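Local coordinates for DUF2520 domain-containing protein (Thermotoga maritima, PDB 2I76) that is of unknown function but binds NADPH and is probably a dehydrogenase, pairing a nucleotide-binding domain with a helical domain that belongs to the DUF2520 family, at residues L92-F97 against G127-E132; L177-Y182 against E189-I194. All coordinates share one frame; numbering follows the deposited sequence.

Contact 1. Residues L92-F97 against G127-E132; sequences LSSEIF and GLEGDE
Glu-129 reaches across to Ser-93 and Ser-94, and its side chain is a worked example of how one buried carboxylate can be met largely by two consecutive serines. From CB the chain leaves toward the serines, with CG anti to the backbone N (chi1 168°). CB and CG make no close approach to the loop and act as the spacer; a bend at chi2 then carries Glu-129 CD round, to 3.3 Å from Ser-93 OG.

At the tip the two oxygens divide the work. OE2 accepts two hydrogen bonds. One comes from the backbone, Ser-94 N to Glu-129 OE2 at 3.1 Å, nearly straight at 166°, and it uses the syn lone pair. The other comes from Ser-93 OG, 2.8 Å from Glu-129 OE2, a donor that stands well above the carboxylate plane, 57° out of it. OE1 is hydrogen-bonded to Ser-154 OG, beyond the two segments; Ser-94 OG also bonds OE1, at a modelled distance too short to be taken literally. Bonds to both oxygens would limit rotation of the carboxylate about its last bond.

The amide that is bound belongs to the first residue of the 3-10 turn 94-97, so the glutamate bonds to the start of that turn. In the fold, the contact spans strand 102-107: segment 92-97 lies in the loop leading from strand 85-87 to that strand, and segment 127-132 carries on from strand 126-128, its neighbour on the other side. Ser-94 touches Arg-102, Glu-129 touches Ser-104, and Phe-97 packs on Ile-71 and Ala-75 of helix 71-75.

Contact 2. Residues L177-Y182 against E189-I194; sequences LSKRIY and EPELLI
Tyr-182 turns its CG anti to the carbonyl carbon (chi1 -85°) and Leu-193 turns its CG anti to the backbone N, which brings the two CG atoms nearer to each other. Leu-193 CD2 lies over one face of the Tyr-182 ring, 3.6 Å from its centroid and 18° off its normal, a CH-pi contact in which the two side chains cross at about a right angle. Pro-190 CB sits at the ring's edge, near its plane, and 3.7 Å from Tyr-182 CB. Ile-194 CD1 approaches obliquely and touches both Tyr-182 CE1 and Ser-178 CB.

Helices 171-183 and 190-207, consecutive and joined by a short loop, form a splayed helix-loop-helix pair: their local axes pass 9.6 Å apart at 131°, well short of antiparallel. An alanine in place of Tyr-182 would probably leave Leu-193 CD2 without its aromatic face and open a gap beside Ile-194 CD1, although the contact of CB with Pro-190 would remain.

Along one side, Lys-179 extends past Pro-190, its CG 3.9 Å from Pro-190 CG, to a salt bridge of its NZ with Glu-191 OE2, an oxygen whose position is less sure. Both charges have further partners on the second subunit: Lys-179 pairs with Glu-211 of that chain, and Glu-191 OE2 accepts from its Val-210 N. Ser-178 OG bonds to Ala-163 O of the second subunit.

How the contacts relate
Contacts 1 and 2 share no helix or strand and lie on opposite sides of the chain's centre, their own centres about 40 Å apart. Contact 1 sits beside inner strands of the mixed sheet; it is small, partly buried and almost wholly polar, and is made within one subunit. Contact 2 joins two consecutive helices, is more deeply buried and buries over twice the area, chiefly through apolar and aromatic groups, with its charged pair running into the second subunit. Polar atoms therefore tie the loop to segment 127-132 in the first, whereas in the second carbon packing joins the helices and polar ends also meet the second subunit.

Contact 1. Residues L92-F97 against G127-E132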
loop_
_atom_site.group_PDB
_atom_site.type_symbol
_atom_site.label_atom_id
_atom_site.label_comp_id
_atom_site.label_asym_id
_atom_site.label_seq_id
_atom_site.Cartn_x
_atom_site.Cartn_y
_atom_site.Cartn_z
ATOM N N LEU A 92 22.709 -5.273 1.277
ATOM C CA LEU A 92 24.071 -5.700 0.968
ATOM C C LEU A 92 24.164 -6.464 -0.345
ATOM O O LEU A 92 23.198 -7.096 -0.789
ATOM C CB LEU A 92 24.637 -6.552 2.115
ATOM C CG LEU A 92 24.833 -5.855 3.469
ATOM C CD1 LEU A 92 25.000 -6.869 4.599
ATOM C CD2 LEU A 92 26.026 -4.930 3.379
ATOM N N SER A 93 25.347 -6.403 -0.953
ATOM C CA SER A 93 25.614 -7.054 -2.228
ATOM C C SER A 93 26.476 -8.300 -2.080
ATOM O O SER A 93 27.216 -8.451 -1.105
ATOM C CB SER A 93 26.325 -6.069 -3.152
ATOM O OG SER A 93 26.514 -6.622 -4.436
ATOM N N SER A 94 26.367 -9.195 -3.055
ATOM C CA SER A 94 27.169 -10.413 -3.072
ATOM C C SER A 94 28.636 -10.008 -2.907
ATOM O O SER A 94 29.375 -10.598 -2.115
ATOM C CB SER A 94 27.016 -11.119 -4.411
ATOM O OG SER A 94 27.500 -10.291 -5.465
ATOM N N GLU A 95 29.040 -8.997 -3.681
ATOM C CA GLU A 95 30.396 -8.466 -3.664
ATOM C C GLU A 95 30.986 -8.276 -2.279
ATOM O O GLU A 95 32.199 -8.151 -2.135
ATOM C CB GLU A 95 30.446 -7.126 -4.392
ATOM C CG GLU A 95 30.703 -7.232 -5.880
ATOM C CD GLU A 95 30.772 -5.871 -6.542
ATOM O OE1 GLU A 95 31.457 -4.984 -5.988
ATOM O OE2 GLU A 95 30.151 -5.690 -7.614
ATOM N N ILE A 96 30.147 -8.236 -1.255
ATOM C CA ILE A 96 30.673 -8.052 0.084
ATOM C C ILE A 96 31.544 -9.257 0.455
ATOM O O ILE A 96 32.317 -9.204 1.410
ATOM C CB ILE A 96 29.528 -7.877 1.117
ATOM C CG1 ILE A 96 30.112 -7.479 2.476
ATOM C CG2 ILE A 96 28.716 -9.156 1.231
ATOM C CD1 ILE A 96 29.068 -7.245 3.567
ATOM N N PHE A 97 31.429 -10.324 -0.335
ATOM C CA PHE A 97 32.169 -11.575 -0.122
ATOM C C PHE A 97 33.589 -11.551 -0.676
ATOM O O PHE A 97 34.439 -12.334 -0.252
ATOM C CB PHE A 97 31.411 -12.756 -0.757
ATOM C CG PHE A 97 30.282 -13.294 0.085
ATOM C CD1 PHE A 97 29.134 -13.806 -0.513
ATOM C CD2 PHE A 97 30.377 -13.330 1.465
ATOM C CE1 PHE A 97 28.094 -14.348 0.254
ATOM C CE2 PHE A 97 29.341 -13.871 2.236
ATOM C CZ PHE A 97 28.199 -14.381 1.623
ATOM N N GLY A 127 15.023 -10.807 -6.022
ATOM C CA GLY A 127 16.008 -9.843 -6.452
ATOM C C GLY A 127 17.328 -10.582 -6.412
ATOM O O GLY A 127 17.898 -10.799 -5.339
ATOM N N LEU A 128 17.805 -10.997 -7.576
ATOM C CA LEU A 128 19.063 -11.717 -7.645
ATOM C C LEU A 128 20.138 -10.736 -8.080
ATOM O O LEU A 128 19.839 -9.643 -8.558
ATOM C CB LEU A 128 18.962 -12.879 -8.639
ATOM C CG LEU A 128 17.617 -13.609 -8.678
ATOM C CD1 LEU A 128 17.751 -14.882 -9.481
ATOM C CD2 LEU A 128 17.158 -13.922 -7.272
ATOM N N GLU A 129 21.387 -11.145 -7.914
ATOM C CA GLU A 129 22.546 -10.330 -8.253
ATOM C C GLU A 129 23.732 -11.179 -7.797
ATOM O O GLU A 129 23.989 -11.322 -6.599
ATOM C CB GLU A 129 22.459 -8.992 -7.495
ATOM C CG GLU A 129 23.697 -8.117 -7.490
ATOM C CD GLU A 129 24.671 -8.488 -6.382
ATOM O OE1 GLU A 129 25.736 -9.068 -6.693
ATOM O OE2 GLU A 129 24.371 -8.213 -5.199
ATOM N N GLY A 130 24.428 -11.778 -8.755
ATOM C CA GLY A 130 25.554 -12.617 -8.404
ATOM C C GLY A 130 26.763 -12.517 -9.308
ATOM O O GLY A 130 26.854 -11.672 -10.212
ATOM N N ASP A 131 27.702 -13.414 -9.036
ATOM C CA ASP A 131 28.958 -13.529 -9.770
ATOM C C ASP A 131 28.673 -13.929 -11.210
ATOM O O ASP A 131 27.518 -14.118 -11.582
ATOM C CB ASP A 131 29.833 -14.581 -9.078
ATOM C CG ASP A 131 31.158 -14.767 -9.748
ATOM O OD1 ASP A 131 31.236 -15.528 -10.733
ATOM O OD2 ASP A 131 32.130 -14.140 -9.289
ATOM N N GLU A 132 29.703 -14.057 -12.024
ATOM C CA GLU A 132 29.489 -14.466 -13.394
ATOM C C GLU A 132 28.940 -15.890 -13.326
ATOM O O GLU A 132 27.893 -16.199 -13.878
ATOM C CB GLU A 132 30.837 -14.440 -14.166
#

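Contact 2. Residues L177-Y182 against E189-I194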
loop_
_atom_site.group_PDB
_atom_site.type_symbol
_atom_site.label_atom_id
_atom_site.label_comp_id
_atom_site.label_asym_id
_atom_site.label_seq_id
_atom_site.Cartn_x
_atom_site.Cartn_y
_atom_site.Cartn_z
ATOM N N LEU A 177 0.057 9.074 10.579
ATOM C CA LEU A 177 -0.581 10.374 10.447
ATOM C C LEU A 177 -2.099 10.292 10.575
ATOM O O LEU A 177 -2.700 11.108 11.271
ATOM C CB LEU A 177 -0.221 11.004 9.105
ATOM C CG LEU A 177 1.161 11.644 9.067
ATOM C CD1 LEU A 177 1.468 12.080 7.645
ATOM C CD2 LEU A 177 1.209 12.833 10.029
ATOM N N SER A 178 -2.711 9.319 9.906
ATOM C CA SER A 178 -4.155 9.161 9.955
ATOM C C SER A 178 -4.660 8.683 11.311
ATOM O O SER A 178 -5.643 9.212 11.835
ATOM C CB SER A 178 -4.605 8.182 8.895
ATOM O OG SER A 178 -4.201 8.627 7.629
ATOM N N LYS A 179 -4.005 7.676 11.877
ATOM C CA LYS A 179 -4.429 7.166 13.174
ATOM C C LYS A 179 -4.378 8.297 14.167
ATOM O O LYS A 179 -5.178 8.371 15.094
ATOM C CB LYS A 179 -3.516 6.044 13.658
ATOM C CG LYS A 179 -3.703 5.705 15.132
ATOM C CD LYS A 179 -2.811 4.558 15.533
ATOM C CE LYS A 179 -3.117 4.105 16.945
ATOM N NZ LYS A 179 -2.295 2.922 17.344
ATOM N N ARG A 180 -3.426 9.190 13.969
ATOM C CA ARG A 180 -3.301 10.306 14.876
ATOM C C ARG A 180 -4.525 11.202 14.799
ATOM O O ARG A 180 -5.054 11.620 15.834
ATOM C CB ARG A 180 -2.008 11.096 14.596
ATOM C CG ARG A 180 -0.767 10.479 15.288
ATOM C CD ARG A 180 0.459 11.364 15.197
ATOM N NE ARG A 180 0.180 12.718 15.657
ATOM C CZ ARG A 180 0.964 13.760 15.405
ATOM N NH1 ARG A 180 2.079 13.595 14.696
ATOM N NH2 ARG A 180 0.625 14.970 15.844
ATOM N N ILE A 181 -5.003 11.474 13.588
ATOM C CA ILE A 181 -6.165 12.341 13.460
ATOM C C ILE A 181 -7.489 11.617 13.689
ATOM O O ILE A 181 -8.496 12.266 13.922
ATOM C CB ILE A 181 -6.179 13.104 12.092
ATOM C CG1 ILE A 181 -7.172 12.470 11.132
ATOM C CG2 ILE A 181 -4.787 13.151 11.494
ATOM C CD1 ILE A 181 -8.546 13.111 11.206
ATOM N N TYR A 182 -7.495 10.287 13.627
ATOM C CA TYR A 182 -8.724 9.535 13.884
ATOM C C TYR A 182 -8.937 9.482 15.367
ATOM O O TYR A 182 -10.073 9.417 15.839
ATOM C CB TYR A 182 -8.649 8.108 13.344
ATOM C CG TYR A 182 -9.039 8.037 11.894
ATOM C CD1 TYR A 182 -8.585 7.009 11.077
ATOM C CD2 TYR A 182 -9.822 9.044 11.321
ATOM C CE1 TYR A 182 -8.892 6.992 9.723
ATOM C CE2 TYR A 182 -10.132 9.034 9.985
ATOM C CZ TYR A 182 -9.663 8.011 9.182
ATOM O OH TYR A 182 -9.943 8.031 7.833
ATOM N N GLU A 189 -11.464 1.863 16.865
ATOM C CA GLU A 189 -10.300 1.161 16.366
ATOM C C GLU A 189 -10.003 1.758 15.005
ATOM O O GLU A 189 -10.607 1.362 14.006
ATOM C CB GLU A 189 -10.614 -0.316 16.207
ATOM C CG GLU A 189 -11.155 -0.969 17.451
ATOM C CD GLU A 189 -12.230 -1.969 17.109
ATOM O OE1 GLU A 189 -13.345 -1.519 16.757
ATOM O OE2 GLU A 189 -11.961 -3.194 17.168
ATOM N N PRO A 190 -9.081 2.731 14.950
ATOM C CA PRO A 190 -8.713 3.383 13.695
ATOM C C PRO A 190 -7.976 2.476 12.737
ATOM O O PRO A 190 -8.214 2.544 11.539
ATOM C CB PRO A 190 -7.854 4.549 14.154
ATOM C CG PRO A 190 -7.201 4.015 15.375
ATOM C CD PRO A 190 -8.340 3.317 16.079
ATOM N N GLU A 191 -7.091 1.625 13.261
ATOM C CA GLU A 191 -6.308 0.712 12.419
ATOM C C GLU A 191 -7.173 -0.043 11.419
ATOM O O GLU A 191 -6.758 -0.273 10.283
ATOM C CB GLU A 191 -5.534 -0.310 13.263
ATOM C CG GLU A 191 -4.137 0.107 13.706
ATOM C CD GLU A 191 -4.158 1.015 14.918
ATOM O OE1 GLU A 191 -5.166 0.980 15.667
ATOM O OE2 GLU A 191 -3.167 1.747 15.129
ATOM N N LEU A 192 -8.363 -0.445 11.854
ATOM C CA LEU A 192 -9.291 -1.162 10.996
ATOM C C LEU A 192 -9.594 -0.214 9.854
ATOM O O LEU A 192 -9.306 -0.485 8.690
ATOM C CB LEU A 192 -10.580 -1.460 11.758
ATOM C CG LEU A 192 -10.446 -2.023 13.179
ATOM C CD1 LEU A 192 -11.846 -2.244 13.781
ATOM C CD2 LEU A 192 -9.653 -3.335 13.144
ATOM N N LEU A 193 -10.184 0.914 10.215
ATOM C CA LEU A 193 -10.532 1.952 9.261
ATOM C C LEU A 193 -9.356 2.221 8.303
ATOM O O LEU A 193 -9.538 2.297 7.088
ATOM C CB LEU A 193 -10.915 3.210 10.049
ATOM C CG LEU A 193 -11.505 4.443 9.368
ATOM C CD1 LEU A 193 -12.715 4.067 8.503
ATOM C CD2 LEU A 193 -11.887 5.436 10.449
ATOM N N ILE A 194 -8.155 2.352 8.861
ATOM C CA ILE A 194 -6.950 2.598 8.075
ATOM C C ILE A 194 -6.689 1.452 7.115
ATOM O O ILE A 194 -6.439 1.667 5.928
ATOM C CB ILE A 194 -5.682 2.729 8.964
ATOM C CG1 ILE A 194 -5.797 3.937 9.888
ATOM C CG2 ILE A 194 -4.442 2.868 8.093
ATOM C CD1 ILE A 194 -6.016 5.237 9.161
#